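Local coordinates for protein MRG701 (Oryza sativa, PDB 5IN1) that probably reads methylated histone tails through its chromodomain, as a plant MRG-family chromatin protein linked to transcription, at residues L10-P15 and Q66-S71. Sequence-based numbering, arbitrary orientation.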
# COMPACT_ATOMS: atom_id res chain seq x y z
N LEU A 10 10.23 10.08 12.48
CA LEU A 10 10.87 9.69 13.74
C LEU A 10 10.78 8.17 13.87
O LEU A 10 9.75 7.58 13.53
CB LEU A 10 10.20 10.38 14.93
CG LEU A 10 10.34 11.89 14.91
CD1 LEU A 10 9.45 12.54 15.96
CD2 LEU A 10 11.80 12.30 15.12
N ALA A 11 11.85 7.55 14.33
CA ALA A 11 11.91 6.09 14.47
C ALA A 11 12.48 5.72 15.83
O ALA A 11 13.50 6.27 16.27
CB ALA A 11 12.77 5.48 13.37
N TYR A 12 11.83 4.79 16.50
CA TYR A 12 12.39 4.19 17.70
C TYR A 12 13.60 3.34 17.35
O TYR A 12 13.60 2.59 16.38
CB TYR A 12 11.36 3.34 18.43
CG TYR A 12 10.35 4.14 19.21
CD1 TYR A 12 10.74 4.84 20.33
CD2 TYR A 12 9.01 4.18 18.85
CE1 TYR A 12 9.84 5.58 21.08
CE2 TYR A 12 8.10 4.90 19.59
CZ TYR A 12 8.51 5.58 20.71
OH TYR A 12 7.62 6.33 21.47
N HIS A 13 14.65 3.46 18.15
CA HIS A 13 15.73 2.50 18.11
C HIS A 13 16.11 2.33 19.56
O HIS A 13 16.82 3.16 20.12
CB HIS A 13 16.91 2.98 17.26
CG HIS A 13 17.75 1.87 16.72
ND1 HIS A 13 18.79 1.32 17.43
CD2 HIS A 13 17.69 1.19 15.55
CE1 HIS A 13 19.35 0.36 16.71
NE2 HIS A 13 18.70 0.26 15.57
N GLY A 14 15.57 1.30 20.20
CA GLY A 14 15.51 1.36 21.64
C GLY A 14 14.48 2.41 22.02
O GLY A 14 13.68 2.82 21.19
N PRO A 15 14.51 2.85 23.28
CA PRO A 15 13.41 3.67 23.81
C PRO A 15 13.40 5.12 23.37
O PRO A 15 12.43 5.81 23.69
CB PRO A 15 13.60 3.55 25.33
CG PRO A 15 15.06 3.28 25.48
CD PRO A 15 15.44 2.42 24.33
N GLN A 66 11.31 14.89 22.56
CA GLN A 66 11.83 15.74 23.63
C GLN A 66 11.52 15.18 25.02
O GLN A 66 12.40 15.14 25.88
CB GLN A 66 11.26 17.16 23.48
CG GLN A 66 11.38 18.07 24.72
CD GLN A 66 10.95 19.51 24.44
OE1 GLN A 66 10.36 19.80 23.41
NE2 GLN A 66 11.26 20.41 25.37
N GLU A 67 10.27 14.78 25.25
CA GLU A 67 9.89 14.24 26.55
C GLU A 67 10.72 13.02 26.89
O GLU A 67 11.14 12.85 28.04
CB GLU A 67 8.40 13.87 26.57
CG GLU A 67 7.89 13.35 27.92
CD GLU A 67 6.47 12.78 27.85
OE1 GLU A 67 5.83 12.85 26.78
OE2 GLU A 67 5.98 12.25 28.87
N LEU A 68 10.94 12.14 25.92
CA LEU A 68 11.74 10.96 26.18
C LEU A 68 13.19 11.31 26.50
O LEU A 68 13.80 10.69 27.36
CB LEU A 68 11.70 10.00 24.99
CG LEU A 68 10.34 9.35 24.78
CD1 LEU A 68 10.23 8.66 23.41
CD2 LEU A 68 10.04 8.38 25.93
N GLU A 69 13.72 12.31 25.81
CA GLU A 69 15.08 12.77 26.11
C GLU A 69 15.19 13.34 27.53
O GLU A 69 16.19 13.14 28.21
CB GLU A 69 15.53 13.80 25.08
CG GLU A 69 15.82 13.20 23.72
CD GLU A 69 16.27 14.23 22.72
OE1 GLU A 69 15.47 15.14 22.40
OE2 GLU A 69 17.42 14.14 22.24
N LYS A 70 14.16 14.06 27.97
CA LYS A 70 14.22 14.68 29.28
C LYS A 70 14.01 13.70 30.43
O LYS A 70 14.43 13.97 31.56
CB LYS A 70 13.20 15.81 29.36
CG LYS A 70 13.58 16.99 28.51
CD LYS A 70 12.58 18.11 28.61
CE LYS A 70 12.48 18.68 30.03
NZ LYS A 70 13.71 19.43 30.47
N SER A 71 13.37 12.57 30.16
CA SER A 71 13.11 11.61 31.22
C SER A 71 14.20 10.55 31.27
O SER A 71 14.15 9.65 32.11
CB SER A 71 11.74 10.97 31.04
OG SER A 71 11.70 10.17 29.88
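The ring of Tyr12 meets Leu68 at its edge and close to its own plane, not over a face: the leucine methyl CD1 stands 3.9 Å from CE1 and 4.0 Å from the phenolic OH. Of the atoms of segment 66-71, only Leu68 CD1 comes close to this ring, whose side chain crosses that of Leu68 at about a right angle. Leu68 is the residue that reaches out. It leaves its helix pointing toward segment 10-15, and chi1 of -68° sets CG opposite the carbonyl carbon, beside the backbone N; from there CD1 extends to the ring edge. There CD1 serves two neighbours at once, since it also packs 3.6 Å from the carbonyl oxygen of Pro15; CD2 stands farther from the same oxygen, at 4.2 Å. Tyr12 starts across the gap rather than into it, and it is the outer end of its ring that arrives. The two backbones stay well apart, the CA atoms of Pro15 and Leu68 being 7.8 Å from each other, and no hydrogen bond joins the segments. The contact is small, 94 Å² with both sides summed, and lies at the surface. Strand 16-28 adds to it, for Leu68 also rests on Leu16 and Leu17, and Tyr12 on Leu17. Tyr12 further touches Lys64, one turn earlier in the same helix as Leu68. On the strand itself, Tyr12 O accepts a hydrogen bond from Arg53 NE. As a worked example of how a helix is laid on a curved sheet, one leucine near the end of helix 59-70 meets the strand 8-13 and the turn following it, the C-terminal helix packing against an antiparallel sheet that is characteristic of the chromodomain fold.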